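Local coordinates for lipoprotein (PDB 3LHN), which is of unknown function but, as a putative lipoprotein with an NlpE N-terminal domain, probably works at the bacterial cell envelope, at residues Leu37-Ala40 with Ser41-Gly44; Thr22-Ala26 with Leu27-Gly31. All coordinates share one frame; numbering follows the deposited sequence.

Contact 1. Residues Leu37-Ala40 with Ser41-Gly44; sequences LPCA and SCEG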
ATOM      1  N   LEU A  37     -14.173  -8.306  -1.016  1.00  8.63           N
ATOM      2  CA  LEU A  37     -13.081  -8.181  -1.959  1.00  9.28           C
ATOM      3  C   LEU A  37     -11.932  -9.075  -1.533  1.00  8.44           C
ATOM      4  O   LEU A  37     -11.763  -9.380  -0.336  1.00  9.17           O
ATOM      5  CB  LEU A  37     -12.580  -6.736  -1.976  1.00  9.76           C
ATOM      6  CG  LEU A  37     -13.496  -5.612  -2.486  1.00 10.98           C
ATOM      7  CD1 LEU A  37     -12.926  -4.238  -2.219  1.00 12.06           C
ATOM      8  CD2 LEU A  37     -13.806  -5.781  -3.959  1.00 11.94           C
ATOM      9  N   PRO A  38     -11.078  -9.474  -2.484  1.00  7.80           N
ATOM     10  CA  PRO A  38      -9.901 -10.219  -2.089  1.00  7.97           C
ATOM     11  C   PRO A  38      -8.958  -9.403  -1.255  1.00  8.95           C
ATOM     12  O   PRO A  38      -8.828  -8.206  -1.461  1.00  9.57           O
ATOM     13  CB  PRO A  38      -9.247 -10.579  -3.455  1.00  8.11           C
ATOM     14  CG  PRO A  38     -10.397 -10.564  -4.404  1.00  8.18           C
ATOM     15  CD  PRO A  38     -11.207  -9.392  -3.954  1.00  8.06           C
ATOM     16  N   CYS A  39      -8.263 -10.078  -0.340  1.00  9.11           N
ATOM     17  CA  CYS A  39      -7.365  -9.407   0.603  1.00  9.31           C
ATOM     18  C   CYS A  39      -5.954  -9.906   0.381  1.00 10.06           C
ATOM     19  O   CYS A  39      -5.756 -11.095   0.280  1.00  9.05           O
ATOM     20  CB  CYS A  39      -7.828  -9.740   2.000  1.00  9.39           C
ATOM     21  SG  CYS A  39      -6.931  -8.891   3.322  1.00 11.22           S
ATOM     22  N   ALA A  40      -4.974  -9.018   0.283  1.00  8.95           N
ATOM     23  CA  ALA A  40      -3.597  -9.469   0.043  1.00  8.21           C
ATOM     24  C   ALA A  40      -3.081 -10.434   1.106  1.00  8.31           C
ATOM     25  O   ALA A  40      -2.325 -11.365   0.793  1.00  7.68           O
ATOM     26  CB  ALA A  40      -2.650  -8.293  -0.053  1.00 11.14           C
ATOM     27  N   SER A  41      -3.485 -10.238   2.361  1.00  9.48           N
ATOM     28  CA  SER A  41      -2.968 -11.131   3.414  1.00 10.50           C
ATOM     29  C   SER A  41      -3.966 -11.404   4.508  1.00 10.90           C
ATOM     30  O   SER A  41      -3.625 -11.464   5.686  1.00 11.19           O
ATOM     31  CB  SER A  41      -1.665 -10.579   4.018  1.00 12.94           C
ATOM     32  OG  SER A  41      -1.938  -9.364   4.656  1.00 16.18           O
ATOM     33  N   CYS A  42      -5.183 -11.676   4.090  1.00  9.08           N
ATOM     34  CA  CYS A  42      -6.257 -11.995   5.021  1.00  9.72           C
ATOM     35  C   CYS A  42      -7.380 -12.661   4.272  1.00  9.56           C
ATOM     36  O   CYS A  42      -7.348 -12.779   3.048  1.00  8.33           O
ATOM     37  CB  CYS A  42      -6.683 -10.753   5.782  1.00 10.62           C
ATOM     38  SG  CYS A  42      -7.903  -9.660   5.040  1.00 11.02           S
ATOM     39  N   GLU A  43      -8.383 -13.088   5.023  1.00  8.90           N
ATOM     40  CA  GLU A  43      -9.452 -13.878   4.446  1.00  9.28           C
ATOM     41  C   GLU A  43     -10.200 -13.145   3.337  1.00  9.52           C
ATOM     42  O   GLU A  43     -10.610 -13.732   2.332  1.00  9.24           O
ATOM     43  CB  GLU A  43     -10.404 -14.292   5.575  1.00  9.68           C
ATOM     44  CG  GLU A  43     -11.734 -14.806   5.053  1.00 12.60           C
ATOM     45  CD  GLU A  43     -12.613 -15.393   6.121  1.00 15.54           C
ATOM     46  OE1 GLU A  43     -12.094 -15.861   7.148  1.00 17.62           O
ATOM     47  OE2 GLU A  43     -13.819 -15.452   5.841  1.00 20.13           O
ATOM     48  N   GLY A  44     -10.461 -11.849   3.522  1.00  8.45           N
ATOM     49  CA  GLY A  44     -11.200 -11.089   2.566  1.00  8.86           C
ATOM     50  C   GLY A  44     -11.550  -9.739   3.185  1.00  8.12           C
ATOM     51  O   GLY A  44     -11.334  -9.551   4.377  1.00  9.43           O
TER
HETATM   52  O   HOH W   1      -8.901 -12.841   0.084  1.00 10.28           O
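The disulfide between C39 and C42 closes a CXXC motif, with A40 and S41 as the two residues between the cysteines. It lies in the loop joining strands 31-37 and 44-51, the first hairpin of the antiparallel barrel, and illustrates how a covalent bond can fix a tight reversal where the contact has no direct hydrogen bond across it. The two cysteines reach the bond by different routes. C39 places SG opposite its backbone N (chi1 -175°), which turns the sulfur toward C42. C42 holds its SG between its backbone N and carbonyl carbon, at chi1 86°. SG of C39 and SG of C42 are 2.1 Å apart, and the C-S-S-C torsion of 109° is twisted somewhat past a right angle. CB of C39 also lies 3.3 Å from O of C42, so the same side chain touches the backbone that carries its partner. S41 and A40 form the outer bend. The CB atoms of A40 and S41 head away from the opposing arm, though each still touches its neighbour's backbone, and CB of S41 lies against the carbonyl group of A40, 3.4 Å from its O; the contact here is mainly backbone turning on itself. At the open end, CB of C39 packs on CA of G44 at 3.7 Å, bringing the arms back together where strand 44-51 begins. Y63 of strand 56-64 touches both cysteines, while Y119 of the second subunit hydrogen-bonds to C39 O, so the motif sits at an interface between subunits. One water bridges the arms in place of a direct bond: it accepts from C39 N at 2.9 Å and donates to E43 O at 3.0 Å.

Contact 2. Residues Thr22-Ala26 with Leu27-Gly31; sequences TSQNA and LDWPG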
ATOM      1  N   THR A  22     -23.165   9.934 -20.562  1.00  8.62           N
ATOM      2  CA  THR A  22     -22.263   9.235 -19.697  1.00  7.79           C
ATOM      3  C   THR A  22     -22.972   8.442 -18.600  1.00  6.66           C
ATOM      4  O   THR A  22     -24.131   8.727 -18.271  1.00  7.28           O
ATOM      5  CB  THR A  22     -21.347  10.214 -18.953  1.00  7.34           C
ATOM      6  OG1 THR A  22     -22.133  11.025 -18.079  1.00  7.65           O
ATOM      7  CG2 THR A  22     -20.551  11.147 -19.958  1.00  8.67           C
ATOM      8  N   SER A  23     -22.283   7.468 -18.019  1.00  7.87           N
ATOM      9  CA  SER A  23     -22.826   6.737 -16.905  1.00  8.46           C
ATOM     10  C   SER A  23     -23.137   7.646 -15.713  1.00  7.86           C
ATOM     11  O   SER A  23     -24.147   7.440 -15.013  1.00  7.47           O
ATOM     12  CB  SER A  23     -21.883   5.673 -16.445  1.00  9.83           C
ATOM     13  OG  SER A  23     -21.682   4.746 -17.493  1.00 12.62           O
ATOM     14  N   GLN A  24     -22.290   8.652 -15.465  1.00  6.93           N
ATOM     15  CA  GLN A  24     -22.500   9.600 -14.415  1.00  6.12           C
ATOM     16  C   GLN A  24     -23.874  10.284 -14.519  1.00  6.59           C
ATOM     17  O   GLN A  24     -24.540  10.552 -13.491  1.00  7.34           O
ATOM     18  CB  GLN A  24     -21.350  10.610 -14.468  1.00  7.11           C
ATOM     19  CG  GLN A  24     -21.373  11.643 -13.385  1.00  6.77           C
ATOM     20  CD  GLN A  24     -20.187  12.594 -13.461  1.00  7.65           C
ATOM     21  OE1 GLN A  24     -19.452  12.610 -14.440  1.00  8.72           O
ATOM     22  NE2 GLN A  24     -20.000  13.365 -12.389  1.00  8.94           N
ATOM     23  N   ASN A  25     -24.302  10.539 -15.748  1.00  6.19           N
ATOM     24  CA  ASN A  25     -25.573  11.197 -15.986  1.00  6.73           C
ATOM     25  C   ASN A  25     -26.722  10.220 -16.148  1.00  7.76           C
ATOM     26  O   ASN A  25     -27.872  10.622 -15.989  1.00  9.81           O
ATOM     27  CB  ASN A  25     -25.450  12.142 -17.189  1.00  7.03           C
ATOM     28  CG  ASN A  25     -24.565  13.343 -16.892  1.00  8.15           C
ATOM     29  OD1 ASN A  25     -24.359  13.719 -15.729  1.00  8.55           O
ATOM     30  ND2 ASN A  25     -23.991  13.943 -17.974  1.00  8.73           N
ATOM     31  N   ALA A  26     -26.445   8.978 -16.489  1.00  6.49           N
ATOM     32  CA  ALA A  26     -27.472   7.987 -16.785  1.00  6.41           C
ATOM     33  C   ALA A  26     -27.939   7.201 -15.590  1.00  6.74           C
ATOM     34  O   ALA A  26     -29.099   6.786 -15.563  1.00  7.55           O
ATOM     35  CB  ALA A  26     -26.968   6.984 -17.806  1.00  6.37           C
ATOM     36  N   LEU A  27     -27.052   6.960 -14.648  1.00  6.39           N
ATOM     37  CA  LEU A  27     -27.294   6.000 -13.582  1.00  6.73           C
ATOM     38  C   LEU A  27     -27.735   6.661 -12.283  1.00  7.74           C
ATOM     39  O   LEU A  27     -27.308   7.767 -11.966  1.00  7.57           O
ATOM     40  CB  LEU A  27     -26.017   5.218 -13.261  1.00  8.15           C
ATOM     41  CG  LEU A  27     -25.419   4.350 -14.371  1.00  9.64           C
ATOM     42  CD1 LEU A  27     -24.113   3.664 -13.993  1.00 11.99           C
ATOM     43  CD2 LEU A  27     -26.441   3.302 -14.795  1.00 12.77           C
ATOM     44  N   ASP A  28     -28.554   5.950 -11.523  1.00  7.11           N
ATOM     45  CA  ASP A  28     -28.915   6.345 -10.164  1.00  8.18           C
ATOM     46  C   ASP A  28     -27.779   5.731  -9.314  1.00  8.69           C
ATOM     47  O   ASP A  28     -27.931   4.703  -8.634  1.00  9.78           O
ATOM     48  CB  ASP A  28     -30.283   5.849  -9.710  1.00 11.11           C
ATOM     49  CG  ASP A  28     -30.586   6.263  -8.269  1.00 17.13           C
ATOM     50  OD1 ASP A  28     -29.946   7.210  -7.804  1.00 19.83           O
ATOM     51  OD2 ASP A  28     -31.464   5.625  -7.659  1.00 22.43           O
ATOM     52  N   TRP A  29     -26.617   6.347  -9.390  1.00  7.05           N
ATOM     53  CA  TRP A  29     -25.400   5.822  -8.733  1.00  7.08           C
ATOM     54  C   TRP A  29     -25.226   6.205  -7.254  1.00  7.78           C
ATOM     55  O   TRP A  29     -24.576   5.486  -6.558  1.00  7.88           O
ATOM     56  CB  TRP A  29     -24.113   6.100  -9.540  1.00  7.13           C
ATOM     57  CG  TRP A  29     -23.907   7.572  -9.862  1.00  7.94           C
ATOM     58  CD1 TRP A  29     -24.245   8.221 -11.013  1.00  7.14           C
ATOM     59  CD2 TRP A  29     -23.383   8.570  -8.980  1.00  7.27           C
ATOM     60  NE1 TRP A  29     -23.992   9.561 -10.895  1.00  8.01           N
ATOM     61  CE2 TRP A  29     -23.438   9.800  -9.673  1.00  8.07           C
ATOM     62  CE3 TRP A  29     -22.887   8.551  -7.662  1.00  7.43           C
ATOM     63  CZ2 TRP A  29     -22.995  10.990  -9.113  1.00  8.71           C
ATOM     64  CZ3 TRP A  29     -22.456   9.725  -7.111  1.00  8.59           C
ATOM     65  CH2 TRP A  29     -22.530  10.940  -7.834  1.00  8.21           C
ATOM     66  N   PRO A  30     -25.749   7.344  -6.779  1.00  6.54           N
ATOM     67  CA  PRO A  30     -25.642   7.602  -5.309  1.00  7.74           C
ATOM     68  C   PRO A  30     -26.301   6.428  -4.565  1.00  8.41           C
ATOM     69  O   PRO A  30     -27.379   6.001  -4.910  1.00  9.16           O
ATOM     70  CB  PRO A  30     -26.382   8.937  -5.127  1.00  7.77           C
ATOM     71  CG  PRO A  30     -26.272   9.599  -6.436  1.00  7.76           C
ATOM     72  CD  PRO A  30     -26.435   8.475  -7.457  1.00  6.96           C
ATOM     73  N   GLY A  31     -25.615   5.918  -3.572  1.00  7.33           N
ATOM     74  CA  GLY A  31     -26.110   4.786  -2.838  1.00  8.01           C
ATOM     75  C   GLY A  31     -25.009   3.981  -2.201  1.00  6.95           C
ATOM     76  O   GLY A  31     -23.854   4.422  -2.121  1.00  7.89           O
TER
HETATM   77  O   HOH W   2     -27.187  10.354 -12.609  1.00 16.18           O
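With its CG set opposite its own carbonyl carbon (chi1 -62°), L27 folds back along the helical turn before it, and CD1 of L27 meets CB of S23 at 3.9 Å. W29 instead holds its CG between backbone N and carbonyl carbon (chi1 55°), which lays the indole beside Q24, the two side chains pointing the same way. In the backbone, L27 N donates to S23 O at 3.0 Å, the i to i+4 hydrogen bond of an alpha-helical turn. T22 caps the start of that turn, its OG1 accepting from N25 N at 3.2 Å. A short helix followed by a tryptophan just before the first strand of an antiparallel barrel is reminiscent of the lipocalins, calycin relatives in which a short N-terminal helix closes one end of the barrel. NE1 of W29 donates a hydrogen bond to Q24 O at 2.8 Å on a carbonyl lone pair, and that oxygen lies only 5° out of the ring plane. A water donates to the same Q24 O and to L27 O, so two donors grip one helix carbonyl. Replacing W29 by an alanine would probably leave Q24 O without its indole donor and open a gap beside W79, whose ring meets the indole edge to face. CD of P30 sits over one face of the W29 indole, toward its rim, 3.3 Å above the plane.

From the N terminus, the chain first meets contact 2, where helix 23-26 and the residues after it bend into a local turn and deliver the chain to strand 31-37. That strand then runs between the two sites, and at its far end contact 1 closes the loop that returns the chain into strand 44-51. The contacts are therefore in series, neither nested nor crossed. They lie on opposite sides of the chain's centre; the centres of contact 1 and contact 2 are about 29 Å apart, and the two do not touch. Contact 2 joins the N-terminal segment to the barrel, whereas contact 1 secures the first strand-to-strand connection within it.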